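Local structure of ribulose bisphosphate carboxylase (Hyperthermus butylicus DSM 5456, 6HUN) at residues A[86-91]-A[101-106]; A[59-64]-A[129-134]. The protein probably catalyses the magnesium-dependent carboxylation of ribulose 1,5-bisphosphate to two molecules of 3-phosphoglycerate, as a dimeric form III Rubisco made solely of large subunits. One frame throughout, in Å; residues are numbered along the deposited sequence.

Contact 1: residues A[86-91]-A[101-106]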
ATOM      1  N   ALA A  86     -14.861   7.698  18.416  1.00 47.83           N
ATOM      2  CA  ALA A  86     -13.489   7.760  18.928  1.00 45.99           C
ATOM      3  C   ALA A  86     -13.262   9.071  19.683  1.00 49.29           C
ATOM      4  O   ALA A  86     -13.926  10.075  19.422  1.00 54.96           O
ATOM      5  CB  ALA A  86     -12.461   7.619  17.794  1.00 41.46           C
ATOM      6  N   LYS A  87     -12.324   9.063  20.637  1.00 48.62           N
ATOM      7  CA  LYS A  87     -12.089  10.234  21.469  1.00 48.12           C
ATOM      8  C   LYS A  87     -10.617  10.582  21.550  1.00 45.77           C
ATOM      9  O   LYS A  87      -9.817   9.771  22.023  1.00 44.85           O
ATOM     10  CB  LYS A  87     -12.644  10.010  22.895  1.00 52.03           C
ATOM     11  CG  LYS A  87     -14.144   9.915  22.930  1.00 59.66           C
ATOM     12  CD  LYS A  87     -14.788  11.251  22.554  1.00 65.72           C
ATOM     13  CE  LYS A  87     -15.753  11.675  23.630  1.00 71.45           C
ATOM     14  NZ  LYS A  87     -14.983  11.758  24.893  1.00 76.34           N
ATOM     15  N   ALA A  88     -10.271  11.814  21.173  1.00 45.20           N
ATOM     16  CA  ALA A  88      -8.947  12.338  21.476  1.00 48.74           C
ATOM     17  C   ALA A  88      -8.941  12.733  22.938  1.00 47.17           C
ATOM     18  O   ALA A  88      -9.704  13.619  23.321  1.00 49.98           O
ATOM     19  CB  ALA A  88      -8.610  13.554  20.624  1.00 43.41           C
ATOM     20  N   TYR A  89      -8.067  12.124  23.734  1.00 47.08           N
ATOM     21  CA  TYR A  89      -8.125  12.278  25.187  1.00 50.71           C
ATOM     22  C   TYR A  89      -6.822  12.795  25.771  1.00 57.59           C
ATOM     23  O   TYR A  89      -6.708  12.929  26.998  1.00 57.51           O
ATOM     24  CB  TYR A  89      -8.517  10.950  25.861  1.00 51.90           C
ATOM     25  CG  TYR A  89      -7.461   9.882  25.760  1.00 49.49           C
ATOM     26  CD1 TYR A  89      -7.406   9.042  24.642  1.00 46.24           C
ATOM     27  CD2 TYR A  89      -6.502   9.725  26.749  1.00 50.56           C
ATOM     28  CE1 TYR A  89      -6.436   8.096  24.523  1.00 44.21           C
ATOM     29  CE2 TYR A  89      -5.525   8.777  26.640  1.00 49.93           C
ATOM     30  CZ  TYR A  89      -5.483   7.968  25.507  1.00 45.57           C
ATOM     31  OH  TYR A  89      -4.516   7.002  25.399  1.00 43.40           O
ATOM     32  N   ARG A  90      -5.856  13.153  24.937  1.00 47.98           N
ATOM     33  CA  ARG A  90      -4.548  13.455  25.482  1.00 48.05           C
ATOM     34  C   ARG A  90      -3.696  14.079  24.411  1.00 46.89           C
ATOM     35  O   ARG A  90      -3.705  13.614  23.258  1.00 42.33           O
ATOM     36  CB  ARG A  90      -3.874  12.197  26.027  1.00 49.46           C
ATOM     37  CG  ARG A  90      -2.582  12.457  26.714  1.00 50.37           C
ATOM     38  CD  ARG A  90      -2.018  11.179  27.253  1.00 52.71           C
ATOM     39  NE  ARG A  90      -0.628  11.355  27.631  1.00 50.72           N
ATOM     40  CZ  ARG A  90       0.221  10.353  27.787  1.00 52.35           C
ATOM     41  NH1 ARG A  90      -0.176   9.101  27.558  1.00 56.83           N
ATOM     42  NH2 ARG A  90       1.471  10.608  28.115  1.00 54.41           N
ATOM     43  N   PHE A  91      -2.965  15.121  24.812  1.00 46.49           N
ATOM     44  CA  PHE A  91      -2.191  15.994  23.949  1.00 47.64           C
ATOM     45  C   PHE A  91      -0.803  16.208  24.541  1.00 53.22           C
ATOM     46  O   PHE A  91      -0.651  16.417  25.760  1.00 47.98           O
ATOM     47  CB  PHE A  91      -2.923  17.352  23.779  1.00 46.54           C
ATOM     48  CG  PHE A  91      -4.262  17.236  23.095  1.00 53.62           C
ATOM     49  CD1 PHE A  91      -5.369  16.742  23.775  1.00 48.26           C
ATOM     50  CD2 PHE A  91      -4.407  17.600  21.746  1.00 45.99           C
ATOM     51  CE1 PHE A  91      -6.577  16.606  23.154  1.00 48.07           C
ATOM     52  CE2 PHE A  91      -5.630  17.495  21.117  1.00 43.65           C
ATOM     53  CZ  PHE A  91      -6.718  16.992  21.804  1.00 45.69           C
ATOM     54  N   VAL A 101      -0.990  13.249  19.743  1.00 32.88           N
ATOM     55  CA  VAL A 101      -2.383  13.133  20.115  1.00 34.45           C
ATOM     56  C   VAL A 101      -2.700  11.664  20.307  1.00 33.85           C
ATOM     57  O   VAL A 101      -2.510  10.857  19.393  1.00 31.40           O
ATOM     58  CB  VAL A 101      -3.335  13.747  19.067  1.00 33.82           C
ATOM     59  CG1 VAL A 101      -4.790  13.579  19.538  1.00 40.88           C
ATOM     60  CG2 VAL A 101      -3.012  15.207  18.834  1.00 37.67           C
ATOM     61  N   TRP A 102      -3.252  11.319  21.460  1.00 36.35           N
ATOM     62  CA  TRP A 102      -3.748   9.974  21.679  1.00 36.23           C
ATOM     63  C   TRP A 102      -5.239   9.951  21.430  1.00 37.99           C
ATOM     64  O   TRP A 102      -5.993  10.758  22.002  1.00 39.74           O
ATOM     65  CB  TRP A 102      -3.476   9.476  23.110  1.00 38.60           C
ATOM     66  CG  TRP A 102      -2.029   9.236  23.428  1.00 40.14           C
ATOM     67  CD1 TRP A 102      -1.423   8.024  23.616  1.00 39.51           C
ATOM     68  CD2 TRP A 102      -1.010  10.226  23.630  1.00 38.01           C
ATOM     69  NE1 TRP A 102      -0.108   8.203  23.907  1.00 43.05           N
ATOM     70  CE2 TRP A 102       0.177   9.542  23.924  1.00 43.33           C
ATOM     71  CE3 TRP A 102      -0.986  11.621  23.589  1.00 38.96           C
ATOM     72  CZ2 TRP A 102       1.382  10.209  24.170  1.00 41.72           C
ATOM     73  CZ3 TRP A 102       0.187  12.274  23.829  1.00 39.12           C
ATOM     74  CH2 TRP A 102       1.361  11.575  24.125  1.00 38.34           C
ATOM     75  N   VAL A 103      -5.672   8.980  20.645  1.00 35.48           N
ATOM     76  CA  VAL A 103      -7.077   8.787  20.318  1.00 36.64           C
ATOM     77  C   VAL A 103      -7.457   7.376  20.722  1.00 37.37           C
ATOM     78  O   VAL A 103      -6.757   6.416  20.388  1.00 35.43           O
ATOM     79  CB  VAL A 103      -7.364   9.021  18.817  1.00 34.74           C
ATOM     80  CG1 VAL A 103      -8.901   8.924  18.531  1.00 36.31           C
ATOM     81  CG2 VAL A 103      -6.855  10.355  18.405  1.00 34.79           C
ATOM     82  N   ALA A 104      -8.559   7.252  21.451  1.00 40.45           N
ATOM     83  CA  ALA A 104      -9.081   5.965  21.868  1.00 41.70           C
ATOM     84  C   ALA A 104     -10.275   5.583  20.988  1.00 41.87           C
ATOM     85  O   ALA A 104     -11.146   6.423  20.701  1.00 43.10           O
ATOM     86  CB  ALA A 104      -9.501   6.021  23.363  1.00 45.52           C
ATOM     87  N   TYR A 105     -10.311   4.307  20.583  1.00 46.06           N
ATOM     88  CA  TYR A 105     -11.271   3.746  19.612  1.00 40.63           C
ATOM     89  C   TYR A 105     -11.968   2.530  20.206  1.00 42.87           C
ATOM     90  O   TYR A 105     -11.293   1.525  20.503  1.00 42.17           O
ATOM     91  CB  TYR A 105     -10.596   3.278  18.303  1.00 38.66           C
ATOM     92  CG  TYR A 105      -9.963   4.366  17.476  1.00 34.74           C
ATOM     93  CD1 TYR A 105      -8.675   4.767  17.721  1.00 33.47           C
ATOM     94  CD2 TYR A 105     -10.665   4.999  16.452  1.00 40.41           C
ATOM     95  CE1 TYR A 105      -8.092   5.766  17.011  1.00 36.52           C
ATOM     96  CE2 TYR A 105     -10.084   6.023  15.708  1.00 35.09           C
ATOM     97  CZ  TYR A 105      -8.770   6.387  15.987  1.00 34.85           C
ATOM     98  OH  TYR A 105      -8.169   7.400  15.266  1.00 32.35           O
ATOM     99  N   PRO A 106     -13.299   2.496  20.239  1.00 45.45           N
ATOM    100  CA  PRO A 106     -14.004   1.260  20.625  1.00 47.54           C
ATOM    101  C   PRO A 106     -13.718   0.116  19.664  1.00 45.18           C
ATOM    102  O   PRO A 106     -13.664   0.308  18.451  1.00 43.91           O
ATOM    103  CB  PRO A 106     -15.479   1.666  20.559  1.00 50.46           C
ATOM    104  CG  PRO A 106     -15.504   3.144  20.338  1.00 50.20           C
ATOM    105  CD  PRO A 106     -14.211   3.516  19.709  1.00 46.36           C
TER
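Lys87 O accepts the amide of Ala104 in a nearly straight bond of 2.9 Å, although the donor stands 36° out of the carbonyl plane; Val103 CA adds a CA-H...O contact to the same oxygen. Lys87 N returns a bond to Ala104 O, completing an antiparallel hydrogen-bonded pair. Further along, Tyr89 N bonds to Trp102 O while Trp102 N bonds to Arg90 O, so two residues stand opposite one: Tyr89 is an extra residue, a bulge-like irregularity in its strand.

The main side-chain contact is Arg90 on Trp102. With CG anti to the backbone N (chi1 -175°) and the chain extended to NE, the arginine runs over one indole face. Its guanidinium lies flat there, planes 7° apart, and CZ sits 4.0 Å from the centroid of the six-membered ring, a cation-pi stack, while CD makes a CH-pi contact with that ring. Arginine suits this exposed site, its methylenes and flat head covering the broad indole. Tyr89 comes in obliquely, its CZ 3.5 Å from Trp102 CB, and the edge of its ring extends to Ala104.

Small Ala88 and the branched Val101 and Val103, with Phe91, fill the other face, and Ala86 CB meets Tyr105 CD2 at 3.4 Å. Strands 87-93 and 99-105 form a beta hairpin, 87-93 outermost in the N-terminal domain sheet within this chain; helix 55-65 packs on the Phe91 face through Ile55 and Ala59, and strand 41-49 continues the sheet beyond 99-105.

Contact 2: residues A[59-64]-A[129-134]; sequences AGRIAA and MKAIAG
Ile62 overlaps two side chains with its CG1 branch: Met129 CE lies 3.7 Å from Ile62 CG1, and Ile132 CD1 meets the same CG1 at 3.9 Å. Both partners cross the isoleucine at about a right angle, their methyl tips meeting its CG1 methylene. Met129 bends at its last torsion (chi3 -50°), which turns CE toward the helix; an unbranched, flexible thioether suits a place where a methyl must fit beside a branched neighbour.

On the preceding residue, the extended Arg61 chain lays its CD 3.6 Å from Ala131 CB, and a small methyl there leaves room for the arginine methylenes. A type I turn from Met129 to Ile132, closed by Ile132 N bonding to Met129 O, directs Met129 and Ala131 toward helix 55-65, while Ile132 reaches it with CD1. The contact thus joins this N-terminal domain helix to the turn entering strand 132-141, and a hydrogen bond to Ile132 O from Arg304 of the second subunit places the turn at the dimer interface.

Carbon contacts hold the two segments together, so the join depends on apolar burial, with one water weakly bridging Arg61 NH1 and Ala131 N. Arg61 NE forms a salt bridge with Asp57, which probably offsets part of its charge.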
ATOM      1  N   ALA A  59      -7.556  17.557  16.113  1.00 41.50           N
ATOM      2  CA  ALA A  59      -7.651  16.259  16.771  1.00 38.34           C
ATOM      3  C   ALA A  59      -9.075  15.720  16.741  1.00 39.30           C
ATOM      4  O   ALA A  59      -9.273  14.512  16.582  1.00 37.43           O
ATOM      5  CB  ALA A  59      -7.138  16.339  18.213  1.00 43.45           C
ATOM      6  N   GLY A  60     -10.080  16.579  16.919  1.00 41.24           N
ATOM      7  CA  GLY A  60     -11.452  16.101  16.819  1.00 43.03           C
ATOM      8  C   GLY A  60     -11.819  15.711  15.402  1.00 45.00           C
ATOM      9  O   GLY A  60     -12.586  14.769  15.186  1.00 41.32           O
ATOM     10  N   ARG A  61     -11.264  16.413  14.416  1.00 39.32           N
ATOM     11  CA  ARG A  61     -11.505  16.020  13.037  1.00 41.82           C
ATOM     12  C   ARG A  61     -10.894  14.677  12.742  1.00 34.78           C
ATOM     13  O   ARG A  61     -11.512  13.868  12.057  1.00 37.33           O
ATOM     14  CB  ARG A  61     -10.963  17.062  12.068  1.00 38.33           C
ATOM     15  CG  ARG A  61     -11.860  18.308  11.948  1.00 39.09           C
ATOM     16  CD  ARG A  61     -11.089  19.411  11.288  1.00 50.01           C
ATOM     17  NE  ARG A  61     -11.829  20.660  11.361  1.00 55.19           N
ATOM     18  CZ  ARG A  61     -12.543  21.133  10.349  1.00 58.90           C
ATOM     19  NH1 ARG A  61     -12.584  20.445   9.215  1.00 56.66           N
ATOM     20  NH2 ARG A  61     -13.228  22.273  10.482  1.00 60.63           N
ATOM     21  N   ILE A  62      -9.669  14.424  13.242  1.00 33.60           N
ATOM     22  CA  ILE A  62      -9.052  13.107  13.078  1.00 34.50           C
ATOM     23  C   ILE A  62      -9.912  12.032  13.743  1.00 32.82           C
ATOM     24  O   ILE A  62     -10.206  10.996  13.142  1.00 32.41           O
ATOM     25  CB  ILE A  62      -7.620  13.100  13.641  1.00 29.90           C
ATOM     26  CG1 ILE A  62      -6.669  13.982  12.793  1.00 33.05           C
ATOM     27  CG2 ILE A  62      -7.065  11.638  13.720  1.00 33.91           C
ATOM     28  CD1 ILE A  62      -5.353  14.235  13.556  1.00 36.10           C
ATOM     29  N   ALA A  63     -10.340  12.270  14.986  1.00 35.02           N
ATOM     30  CA  ALA A  63     -11.132  11.262  15.688  1.00 43.70           C
ATOM     31  C   ALA A  63     -12.450  10.972  14.963  1.00 37.85           C
ATOM     32  O   ALA A  63     -12.859   9.812  14.861  1.00 37.78           O
ATOM     33  CB  ALA A  63     -11.400  11.703  17.147  1.00 39.84           C
ATOM     34  N   ALA A  64     -13.126  12.009  14.466  1.00 39.08           N
ATOM     35  CA  ALA A  64     -14.397  11.822  13.756  1.00 40.41           C
ATOM     36  C   ALA A  64     -14.187  11.108  12.432  1.00 39.83           C
ATOM     37  O   ALA A  64     -14.912  10.167  12.090  1.00 43.56           O
ATOM     38  CB  ALA A  64     -15.072  13.175  13.512  1.00 42.44           C
ATOM     39  N   MET A 129      -6.782  15.178   4.919  1.00 25.30           N
ATOM     40  CA  MET A 129      -7.735  16.205   5.320  1.00 31.24           C
ATOM     41  C   MET A 129      -7.094  17.597   5.231  1.00 30.29           C
ATOM     42  O   MET A 129      -5.924  17.764   5.555  1.00 28.53           O
ATOM     43  CB  MET A 129      -8.233  15.927   6.759  1.00 32.34           C
ATOM     44  CG  MET A 129      -9.066  14.634   6.893  1.00 31.40           C
ATOM     45  SD  MET A 129      -9.691  14.456   8.600  1.00 44.55           S
ATOM     46  CE  MET A 129      -8.199  14.706   9.506  1.00 35.95           C
ATOM     47  N   LYS A 130      -7.882  18.605   4.802  1.00 33.38           N
ATOM     48  CA  LYS A 130      -7.342  19.959   4.632  1.00 34.78           C
ATOM     49  C   LYS A 130      -6.890  20.598   5.952  1.00 35.37           C
ATOM     50  O   LYS A 130      -6.021  21.491   5.958  1.00 37.90           O
ATOM     51  CB  LYS A 130      -8.395  20.881   3.990  1.00 41.91           C
ATOM     52  CG  LYS A 130      -9.049  20.431   2.681  1.00 50.72           C
ATOM     53  CD  LYS A 130     -10.389  21.199   2.514  1.00 58.03           C
ATOM     54  CE  LYS A 130     -10.253  22.600   3.161  1.00 63.49           C
ATOM     55  NZ  LYS A 130     -11.531  23.266   3.585  1.00 69.08           N
ATOM     56  N   ALA A 131      -7.490  20.208   7.077  1.00 37.11           N
ATOM     57  CA  ALA A 131      -7.113  20.752   8.374  1.00 37.47           C
ATOM     58  C   ALA A 131      -5.738  20.287   8.838  1.00 35.65           C
ATOM     59  O   ALA A 131      -5.228  20.793   9.848  1.00 35.85           O
ATOM     60  CB  ALA A 131      -8.148  20.347   9.429  1.00 40.21           C
ATOM     61  N   ILE A 132      -5.139  19.325   8.140  1.00 28.62           N
ATOM     62  CA  ILE A 132      -3.899  18.684   8.560  1.00 31.00           C
ATOM     63  C   ILE A 132      -2.804  19.093   7.595  1.00 29.30           C
ATOM     64  O   ILE A 132      -2.899  18.812   6.387  1.00 30.50           O
ATOM     65  CB  ILE A 132      -4.028  17.144   8.573  1.00 41.35           C
ATOM     66  CG1 ILE A 132      -5.380  16.720   9.105  1.00 45.51           C
ATOM     67  CG2 ILE A 132      -2.975  16.548   9.487  1.00 48.37           C
ATOM     68  CD1 ILE A 132      -5.518  17.022  10.617  1.00 46.63           C
ATOM     69  N   ALA A 133      -1.705  19.663   8.123  1.00 31.32           N
ATOM     70  CA  ALA A 133      -0.528  19.831   7.269  1.00 29.21           C
ATOM     71  C   ALA A 133       0.409  18.600   7.308  1.00 28.36           C
ATOM     72  O   ALA A 133       1.124  18.325   6.324  1.00 27.83           O
ATOM     73  CB  ALA A 133       0.230  21.090   7.688  1.00 31.62           C
ATOM     74  N   GLY A 134       0.391  17.853   8.401  1.00 25.70           N
ATOM     75  CA  GLY A 134       1.115  16.578   8.480  1.00 23.46           C
ATOM     76  C   GLY A 134       0.455  15.672   9.496  1.00 24.23           C
ATOM     77  O   GLY A 134      -0.040  16.144  10.534  1.00 24.33           O
TER
HETATM   78  O   HOH W   1     -10.465  18.795   7.316  1.00 36.85           O

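Overall arrangement
Contacts 1 and 2 lie in the N-terminal domain, their centres about 13 Å apart and away from the barrel's active site. Along the chain, contact 1 is nested in the loop that contact 2 closes: helix 55-65 comes first, then the hairpin of strands 87-93 and 99-105, then the turn leading into strand 132-141. The helix lies across one face of the sheet in which 99-105 and 41-49 separate 87-93 from 132-141. Ala59 joins the two contacts, its CB 3.5 Å from Phe91 CE2 and also against Ala88 and Val101. One helix packed on one face of the sheet makes a two-layer unit, tying the hairpin to the turn that reaches the second subunit.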